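Local coordinates for BF1531-like N-terminal domain-containing protein (Bacteroides fragilis, PDB 3SLR) that binds magnesium ions and may hydrolyse ester bonds, as the N-terminal part of a longer protein of unknown function, at residues A[34-39]-A[196-201]; A[64-69]-A[112-117]; A[21-26]-A[212-217]. All coordinates share one frame; numbering follows the deposited sequence.

Contact 1 (A[34-39]-A[196-201]); sequences QLLATA and IILSLD
Leu35 and Ile196 face each other where the start of helix 34-46 runs past the irregular 196-201 segment, their CA atoms 8.1 Å apart, a spacing bridged by side chains and not by backbone hydrogen bonds. Leu35 makes the closest approach: its CD1 comes within 3.6 Å of CD1 of Ile196, so that methyl meets methyl at the far ends of the two side chains. The same Ile196 CD1 also lies 3.9 Å from CG of Leu35, and the two side chains cross at about a right angle. Ile196 reaches this far because its CG1 branch stands anti to the carbonyl carbon (chi1 -59°) and then runs on extended to CD1.

One helix position later, Leu36 takes another direction. It meets Leu198 more loosely, CD1 to CD1 at 4.4 Å, in a buried setting. Helix 34-46 joins strand 22-29 to strand 50-55 in a beta-alpha-beta crossover of the five-stranded parallel sheet, an arrangement that fits the SGNH hydrolase clan. The segment 196-201 leads from helix 188-194 into helix 203-217, whose Leu203 touches both Leu35 and Leu36.

Branched aliphatic residues suit this seam, where the contacts are methyl on methyl and no hydrogen bond crosses. Leu35 and Ile196 are partly exposed, and Phe6 of the N-terminal helix 6-12 packs on Leu35. Deeper in, Leu198 leans on Ile206 of helix 203-217.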
ATOM      1  N   GLN A  34      -7.123  11.726  16.871  1.00 18.30           N
ATOM      2  CA  GLN A  34      -5.977  12.585  17.198  1.00 23.07           C
ATOM      3  C   GLN A  34      -4.616  11.948  16.912  1.00 20.36           C
ATOM      4  O   GLN A  34      -3.729  12.616  16.392  1.00 19.45           O
ATOM      5  CB  GLN A  34      -6.039  13.103  18.639  1.00 19.31           C
ATOM      6  CG  GLN A  34      -7.278  13.926  18.952  1.00 27.12           C
ATOM      7  CD  GLN A  34      -8.457  13.078  19.419  1.00 30.81           C
ATOM      8  OE1 GLN A  34      -8.415  11.844  19.375  1.00 20.71           O
ATOM      9  NE2 GLN A  34      -9.511  13.745  19.891  1.00 39.32           N
ATOM     10  N   LEU A  35      -4.447  10.667  17.238  1.00 16.79           N
ATOM     11  CA  LEU A  35      -3.179  10.009  16.962  1.00 20.10           C
ATOM     12  C   LEU A  35      -3.008   9.755  15.471  1.00 18.71           C
ATOM     13  O   LEU A  35      -1.908   9.871  14.930  1.00 17.63           O
ATOM     14  CB  LEU A  35      -3.056   8.705  17.745  1.00 23.62           C
ATOM     15  CG  LEU A  35      -3.051   8.859  19.263  1.00 22.27           C
ATOM     16  CD1 LEU A  35      -2.677   7.532  19.915  1.00 23.23           C
ATOM     17  CD2 LEU A  35      -2.094   9.952  19.683  1.00 24.55           C
ATOM     18  N   LEU A  36      -4.101   9.402  14.801  1.00 18.63           N
ATOM     19  CA  LEU A  36      -4.050   9.180  13.359  1.00 16.85           C
ATOM     20  C   LEU A  36      -3.667  10.475  12.638  1.00 17.34           C
ATOM     21  O   LEU A  36      -2.898  10.460  11.676  1.00 17.52           O
ATOM     22  CB  LEU A  36      -5.390   8.651  12.841  1.00 17.06           C
ATOM     23  CG  LEU A  36      -5.522   8.356  11.341  1.00 17.69           C
ATOM     24  CD1 LEU A  36      -4.486   7.342  10.877  1.00 16.84           C
ATOM     25  CD2 LEU A  36      -6.934   7.881  11.016  1.00 14.78           C
ATOM     26  N   ALA A  37      -4.188  11.598  13.121  1.00 15.03           N
ATOM     27  CA  ALA A  37      -3.811  12.906  12.567  1.00 16.73           C
ATOM     28  C   ALA A  37      -2.311  13.157  12.683  1.00 18.18           C
ATOM     29  O   ALA A  37      -1.653  13.549  11.708  1.00 16.68           O
ATOM     30  CB  ALA A  37      -4.591  14.021  13.247  1.00 19.34           C
ATOM     31  N   THR A  38      -1.771  12.933  13.877  1.00 17.33           N
ATOM     32  CA  THR A  38      -0.342  13.091  14.103  1.00 17.52           C
ATOM     33  C   THR A  38       0.459  12.181  13.178  1.00 18.29           C
ATOM     34  O   THR A  38       1.417  12.612  12.534  1.00 16.49           O
ATOM     35  CB  THR A  38       0.018  12.794  15.561  1.00 18.63           C
ATOM     36  OG1 THR A  38      -0.594  13.773  16.406  1.00 22.50           O
ATOM     37  CG2 THR A  38       1.521  12.850  15.759  1.00 20.43           C
ATOM     38  N   ALA A  39       0.051  10.918  13.102  1.00 16.94           N
ATOM     39  CA  ALA A  39       0.735   9.947  12.255  1.00 14.14           C
ATOM     40  C   ALA A  39       0.725  10.350  10.788  1.00 16.37           C
ATOM     41  O   ALA A  39       1.748  10.294  10.118  1.00 15.08           O
ATOM     42  CB  ALA A  39       0.123   8.563  12.432  1.00 14.76           C
ATOM     43  N   ILE A 196     -10.042   5.230  20.549  1.00 14.09           N
ATOM     44  CA  ILE A 196      -9.080   5.006  19.470  1.00 15.64           C
ATOM     45  C   ILE A 196      -9.221   3.572  18.963  1.00 17.40           C
ATOM     46  O   ILE A 196      -9.110   2.628  19.740  1.00 18.23           O
ATOM     47  CB  ILE A 196      -7.636   5.255  19.934  1.00 17.93           C
ATOM     48  CG1 ILE A 196      -7.484   6.691  20.446  1.00 19.74           C
ATOM     49  CG2 ILE A 196      -6.644   4.983  18.794  1.00 19.91           C
ATOM     50  CD1 ILE A 196      -6.093   7.009  20.965  1.00 22.69           C
ATOM     51  N   ILE A 197      -9.461   3.421  17.661  1.00 16.66           N
ATOM     52  CA  ILE A 197      -9.846   2.130  17.090  1.00 18.71           C
ATOM     53  C   ILE A 197      -8.674   1.388  16.464  1.00 17.30           C
ATOM     54  O   ILE A 197      -8.763   0.191  16.202  1.00 14.75           O
ATOM     55  CB  ILE A 197     -10.989   2.287  16.043  1.00 16.26           C
ATOM     56  CG1 ILE A 197     -11.750   0.965  15.868  1.00 21.02           C
ATOM     57  CG2 ILE A 197     -10.465   2.812  14.720  1.00 19.40           C
ATOM     58  CD1 ILE A 197     -12.849   0.792  16.888  1.00 20.26           C
ATOM     59  N   LEU A 198      -7.575   2.095  16.223  1.00 18.58           N
ATOM     60  CA  LEU A 198      -6.376   1.456  15.683  1.00 17.05           C
ATOM     61  C   LEU A 198      -5.325   1.274  16.774  1.00 18.79           C
ATOM     62  O   LEU A 198      -5.117   2.160  17.595  1.00 18.92           O
ATOM     63  CB  LEU A 198      -5.781   2.293  14.545  1.00 17.53           C
ATOM     64  CG  LEU A 198      -6.630   2.415  13.275  1.00 17.49           C
ATOM     65  CD1 LEU A 198      -6.072   3.503  12.354  1.00 19.66           C
ATOM     66  CD2 LEU A 198      -6.701   1.085  12.552  1.00 18.86           C
ATOM     67  N   SER A 199      -4.655   0.125  16.773  1.00 17.50           N
ATOM     68  CA  SER A 199      -3.597  -0.124  17.750  1.00 18.68           C
ATOM     69  C   SER A 199      -2.364   0.733  17.454  1.00 17.54           C
ATOM     70  O   SER A 199      -2.189   1.244  16.346  1.00 16.92           O
ATOM     71  CB  SER A 199      -3.211  -1.603  17.759  1.00 17.62           C
ATOM     72  OG  SER A 199      -2.563  -1.932  16.542  1.00 17.28           O
ATOM     73  N   LEU A 200      -1.501   0.873  18.452  1.00 18.40           N
ATOM     74  CA  LEU A 200      -0.300   1.689  18.321  1.00 21.81           C
ATOM     75  C   LEU A 200       0.557   1.232  17.152  1.00 21.80           C
ATOM     76  O   LEU A 200       1.156   2.054  16.445  1.00 19.70           O
ATOM     77  CB  LEU A 200       0.517   1.647  19.616  1.00 24.00           C
ATOM     78  CG  LEU A 200       1.821   2.450  19.631  1.00 28.96           C
ATOM     79  CD1 LEU A 200       1.565   3.901  19.272  1.00 26.63           C
ATOM     80  CD2 LEU A 200       2.498   2.348  20.997  1.00 31.75           C
ATOM     81  N   ASP A 201       0.617  -0.080  16.944  1.00 20.28           N
ATOM     82  CA  ASP A 201       1.467  -0.622  15.895  1.00 20.84           C
ATOM     83  C   ASP A 201       0.790  -0.589  14.532  1.00 19.29           C
ATOM     84  O   ASP A 201       1.456  -0.661  13.500  1.00 19.93           O
ATOM     85  CB  ASP A 201       1.935  -2.024  16.263  1.00 26.65           C
ATOM     86  CG  ASP A 201       2.886  -2.016  17.440  1.00 32.19           C
ATOM     87  OD1 ASP A 201       3.831  -1.195  17.436  1.00 34.64           O
ATOM     88  OD2 ASP A 201       2.681  -2.813  18.377  1.00 36.85           O
TER

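Contact 2 (A[64-69]-A[112-117]); sequences QIMDPT and VRLLCE
Ile65 and Leu115 form the inner part of this packing between the end of helix 61-66 and helix 104-118, two helices of the alpha/beta domain built on the five-stranded parallel sheet. Their side chains cross obliquely, and CD1 of Leu115 meets two branches of the isoleucine, lying 3.9 Å from CD1 of Ile65 and 4.1 Å from its CG2. Beta-branching thus gives Ile65 two methyls for a single leucine tip. Leu115 also touches Val123 on strand 122-126, so it connects the helix pair to the sheet.

Nearer the surface, Leu114 reaches across with CD1, which lies 4.1 Å from SE of Met66, a selenomethionine in this crystal. The Met66 chain, bent at chi2 (-64°) and chi3 (-66°), swings its selenium toward the leucine, as its flexible selenoether chain allows at this more exposed edge. The same Leu114 CD1 is 4.3 Å from CG2 of Ile65.

Beyond Met66 the backbone makes an Asx turn. Asp67 OD1 accepts from Thr69 N at 3.0 Å, above the carboxylate plane, and from the same face takes Thr69 OG1 on its syn side.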
ATOM      1  N   GLN A  64     -20.288  17.807   9.141  1.00 27.79           N
ATOM      2  CA  GLN A  64     -19.405  18.740   8.446  1.00 27.72           C
ATOM      3  C   GLN A  64     -19.616  18.739   6.937  1.00 28.89           C
ATOM      4  O   GLN A  64     -19.588  19.788   6.297  1.00 32.40           O
ATOM      5  CB  GLN A  64     -17.945  18.421   8.766  1.00 25.18           C
ATOM      6  CG  GLN A  64     -17.534  18.793  10.184  1.00 21.84           C
ATOM      7  CD  GLN A  64     -17.477  20.300  10.386  1.00 24.11           C
ATOM      8  OE1 GLN A  64     -16.786  21.010   9.657  1.00 22.76           O
ATOM      9  NE2 GLN A  64     -18.201  20.792  11.382  1.00 25.82           N
ATOM     10  N   ILE A  65     -19.816  17.553   6.369  1.00 25.16           N
ATOM     11  CA  ILE A  65     -19.983  17.430   4.926  1.00 27.42           C
ATOM     12  C   ILE A  65     -21.340  17.979   4.462  1.00 27.73           C
ATOM     13  O   ILE A  65     -21.449  18.537   3.367  1.00 31.23           O
ATOM     14  CB  ILE A  65     -19.793  15.956   4.457  1.00 28.19           C
ATOM     15  CG1 ILE A  65     -18.371  15.470   4.771  1.00 26.41           C
ATOM     16  CG2 ILE A  65     -20.071  15.810   2.965  1.00 27.71           C
ATOM     17  CD1 ILE A  65     -17.269  16.278   4.109  1.00 26.84           C
HETATM   18  N   MSE A  66     -22.359  17.820   5.302  1.00 29.75           N
HETATM   19  CA  MSE A  66     -23.730  18.210   4.970  1.00 33.44           C
HETATM   20  C   MSE A  66     -23.963  19.714   5.107  1.00 36.10           C
HETATM   21  O   MSE A  66     -24.887  20.265   4.504  1.00 38.82           O
HETATM   22  CB  MSE A  66     -24.733  17.477   5.870  1.00 36.83           C
HETATM   23  CG  MSE A  66     -24.678  15.955   5.799  1.00 44.22           C
HETATM   24 SE   MSE A  66     -25.154  15.226   4.054  1.00 75.52          SE
HETATM   25  CE  MSE A  66     -27.041  15.744   4.002  1.00 53.19           C
ATOM     26  N   ASP A  67     -23.127  20.372   5.902  1.00 32.63           N
ATOM     27  CA  ASP A  67     -23.293  21.802   6.181  1.00 31.90           C
ATOM     28  C   ASP A  67     -22.304  22.641   5.384  1.00 32.98           C
ATOM     29  O   ASP A  67     -21.124  22.686   5.717  1.00 35.55           O
ATOM     30  CB  ASP A  67     -23.121  22.064   7.676  1.00 32.31           C
ATOM     31  CG  ASP A  67     -23.194  23.538   8.029  1.00 34.49           C
ATOM     32  OD1 ASP A  67     -23.579  24.348   7.159  1.00 34.40           O
ATOM     33  OD2 ASP A  67     -22.867  23.882   9.184  1.00 35.74           O
ATOM     34  N   PRO A  68     -22.791  23.322   4.334  1.00 33.72           N
ATOM     35  CA  PRO A  68     -21.958  24.106   3.411  1.00 35.06           C
ATOM     36  C   PRO A  68     -21.215  25.256   4.095  1.00 35.60           C
ATOM     37  O   PRO A  68     -20.227  25.747   3.550  1.00 36.29           O
ATOM     38  CB  PRO A  68     -22.975  24.659   2.403  1.00 38.30           C
ATOM     39  CG  PRO A  68     -24.177  23.783   2.533  1.00 40.30           C
ATOM     40  CD  PRO A  68     -24.217  23.380   3.971  1.00 35.94           C
ATOM     41  N   THR A  69     -21.682  25.672   5.269  1.00 34.53           N
ATOM     42  CA  THR A  69     -21.037  26.755   6.009  1.00 37.58           C
ATOM     43  C   THR A  69     -20.027  26.223   7.030  1.00 35.07           C
ATOM     44  O   THR A  69     -19.374  26.998   7.732  1.00 35.74           O
ATOM     45  CB  THR A  69     -22.078  27.630   6.753  1.00 39.06           C
ATOM     46  OG1 THR A  69     -22.563  26.931   7.906  1.00 38.41           O
ATOM     47  CG2 THR A  69     -23.252  27.972   5.841  1.00 39.92           C
ATOM     48  N   VAL A 112     -21.610   8.499   0.517  1.00 19.16           N
ATOM     49  CA  VAL A 112     -20.344   8.563  -0.205  1.00 16.46           C
ATOM     50  C   VAL A 112     -20.499   9.275  -1.556  1.00 17.05           C
ATOM     51  O   VAL A 112     -19.683  10.134  -1.911  1.00 19.77           O
ATOM     52  CB  VAL A 112     -19.720   7.170  -0.369  1.00 17.11           C
ATOM     53  CG1 VAL A 112     -18.472   7.239  -1.251  1.00 17.99           C
ATOM     54  CG2 VAL A 112     -19.378   6.595   0.997  1.00 18.37           C
ATOM     55  N   ARG A 113     -21.548   8.941  -2.304  1.00 19.78           N
ATOM     56  CA  ARG A 113     -21.789   9.627  -3.577  1.00 19.14           C
ATOM     57  C   ARG A 113     -22.044  11.118  -3.381  1.00 20.47           C
ATOM     58  O   ARG A 113     -21.581  11.949  -4.169  1.00 21.37           O
ATOM     59  CB  ARG A 113     -22.956   8.988  -4.333  1.00 19.75           C
ATOM     60  CG  ARG A 113     -22.662   7.564  -4.796  1.00 21.15           C
ATOM     61  CD  ARG A 113     -23.607   7.117  -5.907  1.00 27.87           C
ATOM     62  NE  ARG A 113     -23.251   7.739  -7.184  1.00 30.06           N
ATOM     63  CZ  ARG A 113     -23.613   7.259  -8.373  1.00 34.81           C
ATOM     64  NH1 ARG A 113     -24.344   6.152  -8.444  1.00 34.34           N
ATOM     65  NH2 ARG A 113     -23.243   7.883  -9.489  1.00 34.08           N
ATOM     66  N   LEU A 114     -22.776  11.457  -2.329  1.00 20.45           N
ATOM     67  CA  LEU A 114     -23.057  12.861  -2.030  1.00 22.09           C
ATOM     68  C   LEU A 114     -21.737  13.605  -1.810  1.00 23.09           C
ATOM     69  O   LEU A 114     -21.518  14.682  -2.353  1.00 22.88           O
ATOM     70  CB  LEU A 114     -23.958  12.965  -0.796  1.00 24.64           C
ATOM     71  CG  LEU A 114     -24.508  14.314  -0.314  1.00 31.28           C
ATOM     72  CD1 LEU A 114     -23.427  15.172   0.330  1.00 33.25           C
ATOM     73  CD2 LEU A 114     -25.208  15.065  -1.446  1.00 34.48           C
ATOM     74  N   LEU A 115     -20.869  13.008  -1.003  1.00 22.70           N
ATOM     75  CA  LEU A 115     -19.529  13.522  -0.759  1.00 24.48           C
ATOM     76  C   LEU A 115     -18.764  13.712  -2.077  1.00 25.69           C
ATOM     77  O   LEU A 115     -18.160  14.759  -2.313  1.00 25.08           O
ATOM     78  CB  LEU A 115     -18.787  12.545   0.158  1.00 25.89           C
ATOM     79  CG  LEU A 115     -17.275  12.672   0.342  1.00 32.03           C
ATOM     80  CD1 LEU A 115     -16.928  13.966   1.047  1.00 29.72           C
ATOM     81  CD2 LEU A 115     -16.768  11.476   1.125  1.00 29.37           C
ATOM     82  N   CYS A 116     -18.800  12.703  -2.941  1.00 19.50           N
ATOM     83  CA  CYS A 116     -18.125  12.802  -4.239  1.00 22.18           C
ATOM     84  C   CYS A 116     -18.666  13.936  -5.106  1.00 24.54           C
ATOM     85  O   CYS A 116     -17.901  14.607  -5.806  1.00 26.77           O
ATOM     86  CB  CYS A 116     -18.221  11.480  -5.003  1.00 21.19           C
ATOM     87  SG  CYS A 116     -17.220  10.155  -4.302  1.00 25.07           S
ATOM     88  N   GLU A 117     -19.984  14.138  -5.065  1.00 25.41           N
ATOM     89  CA  GLU A 117     -20.652  15.113  -5.930  1.00 28.20           C
ATOM     90  C   GLU A 117     -20.302  16.550  -5.552  1.00 33.73           C
ATOM     91  O   GLU A 117     -20.425  17.464  -6.370  1.00 37.90           O
ATOM     92  CB  GLU A 117     -22.176  14.922  -5.898  1.00 29.15           C
ATOM     93  CG  GLU A 117     -22.692  13.633  -6.532  1.00 32.20           C
ATOM     94  CD  GLU A 117     -22.766  13.684  -8.058  1.00 30.63           C
ATOM     95  OE1 GLU A 117     -22.813  14.795  -8.628  1.00 31.06           O
ATOM     96  OE2 GLU A 117     -22.779  12.604  -8.686  1.00 32.31           O
TER

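Contact 3 (A[21-26]-A[212-217]); sequences PKLKVA and DIIAAI
Leu23 and Val25 both point from strand 22-29 toward one residue, Ile214, in a buried strand-on-helix packing: helix 203-217 covers a face of the five-stranded parallel sheet in this SGNH-like alpha/beta domain. The strand enters from Pro21, whose backbone is already hydrogen-bonded to Asn50, the first residue of the neighbouring strand 50-55. Leu23 comes first in the contact. Its CG lies anti to the carbonyl carbon (chi1 -68°), and the extended chain brings CD1 to 3.7 Å from CG2 of Ile214; the two side chains lie alongside, running antiparallel. A long leucine suits this place, because the backbones stand well apart, with the CA atoms of Leu23 and Ile214 9.5 Å from each other.

Lys24 turns its side chain to the other face, and its backbone N is hydrogen-bonded to Asp78 OD2, just ahead of strand 79-83. Val25 then returns to the helix side, two residues on, as the strand geometry requires. Short and beta-branched, it fits an extended backbone and also touches Ile51 and Ile81 on the flanking strands. Ile214 serves both strand residues by dividing its branches: CG2 goes to Leu23, while its CG1 arm extends until CD1 lies 4.3 Å from CG2 of Val25.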
ATOM      1  N   PRO A  21       6.852  21.575   0.071  1.00 26.19           N
ATOM      2  CA  PRO A  21       5.581  21.974  -0.542  1.00 28.43           C
ATOM      3  C   PRO A  21       4.419  21.708   0.413  1.00 27.55           C
ATOM      4  O   PRO A  21       4.362  20.633   1.021  1.00 25.58           O
ATOM      5  CB  PRO A  21       5.447  21.027  -1.739  1.00 27.90           C
ATOM      6  CG  PRO A  21       6.794  20.421  -1.926  1.00 32.99           C
ATOM      7  CD  PRO A  21       7.426  20.389  -0.584  1.00 29.36           C
ATOM      8  N   LYS A  22       3.495  22.655   0.509  1.00 24.22           N
ATOM      9  CA  LYS A  22       2.393  22.563   1.465  1.00 24.79           C
ATOM     10  C   LYS A  22       1.156  21.870   0.882  1.00 24.22           C
ATOM     11  O   LYS A  22       0.790  22.100  -0.269  1.00 26.44           O
ATOM     12  CB  LYS A  22       2.026  23.971   1.951  1.00 27.52           C
ATOM     13  CG  LYS A  22       1.527  24.030   3.389  1.00 33.61           C
ATOM     14  CD  LYS A  22       0.018  24.281   3.480  1.00 37.00           C
ATOM     15  CE  LYS A  22      -0.370  25.669   2.981  1.00 36.07           C
ATOM     16  NZ  LYS A  22      -1.219  25.609   1.745  1.00 29.81           N
ATOM     17  N   LEU A  23       0.511  21.018   1.680  1.00 22.26           N
ATOM     18  CA  LEU A  23      -0.752  20.397   1.282  1.00 21.36           C
ATOM     19  C   LEU A  23      -1.737  20.527   2.430  1.00 21.09           C
ATOM     20  O   LEU A  23      -1.376  20.312   3.585  1.00 21.91           O
ATOM     21  CB  LEU A  23      -0.561  18.911   0.948  1.00 19.42           C
ATOM     22  CG  LEU A  23       0.247  18.550  -0.294  1.00 19.34           C
ATOM     23  CD1 LEU A  23       0.453  17.040  -0.364  1.00 21.91           C
ATOM     24  CD2 LEU A  23      -0.495  19.044  -1.520  1.00 22.51           C
ATOM     25  N   LYS A  24      -2.975  20.893   2.116  1.00 18.38           N
ATOM     26  CA  LYS A  24      -4.006  20.997   3.140  1.00 20.15           C
ATOM     27  C   LYS A  24      -4.807  19.703   3.164  1.00 20.05           C
ATOM     28  O   LYS A  24      -5.440  19.348   2.172  1.00 18.64           O
ATOM     29  CB  LYS A  24      -4.913  22.199   2.872  1.00 22.28           C
ATOM     30  CG  LYS A  24      -4.208  23.531   3.097  1.00 27.45           C
ATOM     31  CD  LYS A  24      -4.820  24.649   2.266  1.00 29.37           C
ATOM     32  CE  LYS A  24      -6.202  24.991   2.729  1.00 29.50           C
ATOM     33  NZ  LYS A  24      -6.817  26.040   1.862  1.00 33.08           N
ATOM     34  N   VAL A  25      -4.761  19.012   4.301  1.00 16.54           N
ATOM     35  CA  VAL A  25      -5.416  17.716   4.465  1.00 18.28           C
ATOM     36  C   VAL A  25      -6.472  17.792   5.567  1.00 17.01           C
ATOM     37  O   VAL A  25      -6.164  18.133   6.715  1.00 19.43           O
ATOM     38  CB  VAL A  25      -4.390  16.632   4.832  1.00 16.61           C
ATOM     39  CG1 VAL A  25      -5.087  15.276   5.065  1.00 15.54           C
ATOM     40  CG2 VAL A  25      -3.329  16.515   3.744  1.00 19.35           C
ATOM     41  N   ALA A  26      -7.720  17.502   5.214  1.00 16.41           N
ATOM     42  CA  ALA A  26      -8.783  17.381   6.217  1.00 16.92           C
ATOM     43  C   ALA A  26      -8.959  15.907   6.606  1.00 18.93           C
ATOM     44  O   ALA A  26      -8.921  15.018   5.756  1.00 16.83           O
ATOM     45  CB  ALA A  26     -10.090  17.935   5.675  1.00 18.14           C
ATOM     46  N   ASP A 212       1.042   7.158   0.860  1.00 13.60           N
ATOM     47  CA  ASP A 212       1.400   6.556  -0.427  1.00 14.93           C
ATOM     48  C   ASP A 212       0.454   7.086  -1.500  1.00 16.09           C
ATOM     49  O   ASP A 212       0.863   7.341  -2.636  1.00 15.92           O
ATOM     50  CB  ASP A 212       1.271   5.017  -0.420  1.00 14.64           C
ATOM     51  CG  ASP A 212       2.315   4.316   0.446  1.00 18.51           C
ATOM     52  OD1 ASP A 212       3.384   4.897   0.736  1.00 17.09           O
ATOM     53  OD2 ASP A 212       2.053   3.151   0.833  1.00 17.65           O
ATOM     54  N   ILE A 213      -0.822   7.225  -1.141  1.00 14.27           N
ATOM     55  CA  ILE A 213      -1.833   7.654  -2.108  1.00 13.30           C
ATOM     56  C   ILE A 213      -1.632   9.130  -2.452  1.00 16.17           C
ATOM     57  O   ILE A 213      -1.596   9.500  -3.618  1.00 15.34           O
ATOM     58  CB  ILE A 213      -3.267   7.425  -1.585  1.00 14.31           C
ATOM     59  CG1 ILE A 213      -3.553   5.916  -1.500  1.00 13.69           C
ATOM     60  CG2 ILE A 213      -4.283   8.098  -2.504  1.00 14.09           C
ATOM     61  CD1 ILE A 213      -4.819   5.555  -0.667  1.00 14.65           C
ATOM     62  N   ILE A 214      -1.515   9.963  -1.429  1.00 13.58           N
ATOM     63  CA  ILE A 214      -1.262  11.383  -1.643  1.00 15.12           C
ATOM     64  C   ILE A 214      -0.027  11.605  -2.516  1.00 19.04           C
ATOM     65  O   ILE A 214      -0.085  12.349  -3.495  1.00 19.27           O
ATOM     66  CB  ILE A 214      -1.141  12.116  -0.304  1.00 15.00           C
ATOM     67  CG1 ILE A 214      -2.493  12.088   0.404  1.00 16.04           C
ATOM     68  CG2 ILE A 214      -0.642  13.548  -0.517  1.00 16.42           C
ATOM     69  CD1 ILE A 214      -2.536  12.846   1.702  1.00 17.11           C
ATOM     70  N   ALA A 215       1.078  10.943  -2.182  1.00 15.69           N
ATOM     71  CA  ALA A 215       2.300  11.072  -2.971  1.00 18.36           C
ATOM     72  C   ALA A 215       2.086  10.688  -4.437  1.00 18.87           C
ATOM     73  O   ALA A 215       2.548  11.395  -5.340  1.00 17.38           O
ATOM     74  CB  ALA A 215       3.438  10.257  -2.352  1.00 19.35           C
ATOM     75  N   ALA A 216       1.398   9.571  -4.675  1.00 15.66           N
ATOM     76  CA  ALA A 216       1.145   9.112  -6.038  1.00 17.91           C
ATOM     77  C   ALA A 216       0.349  10.146  -6.819  1.00 18.70           C
ATOM     78  O   ALA A 216       0.669  10.448  -7.966  1.00 19.78           O
ATOM     79  CB  ALA A 216       0.404   7.761  -6.036  1.00 17.53           C
ATOM     80  N   ILE A 217      -0.696  10.680  -6.201  1.00 18.35           N
ATOM     81  CA  ILE A 217      -1.487  11.736  -6.836  1.00 16.77           C
ATOM     82  C   ILE A 217      -0.635  12.974  -7.150  1.00 20.85           C
ATOM     83  O   ILE A 217      -0.802  13.602  -8.201  1.00 20.22           O
ATOM     84  CB  ILE A 217      -2.725  12.104  -5.986  1.00 18.26           C
ATOM     85  CG1 ILE A 217      -3.692  10.916  -5.945  1.00 16.63           C
ATOM     86  CG2 ILE A 217      -3.435  13.303  -6.567  1.00 21.51           C
ATOM     87  CD1 ILE A 217      -4.744  10.987  -4.847  1.00 15.75           C
TER

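Overall arrangement
From the N terminus, the chain lays down 21-26, the strand half of contact 3, and, after the strand ends, continues into helix 34-46, the first half of contact 1. It then reaches 64-69 and, 43 residues on, closes contact 2 at 112-117, the shortest loop. Contact 1 closes next at 196-201 and contact 3 last at 212-217, so the loops nest without crossing: 2 within 1, 1 within 3. Contacts 1 and 3 bring the 196-217 region back to strand 22-29 and helix 34-46, while contact 2 joins helices 61-66 and 104-118, farther out. The magnesium site of Asp228, Asp230 and Asp336, in a probable HAD-type phosphatase domain, comes later.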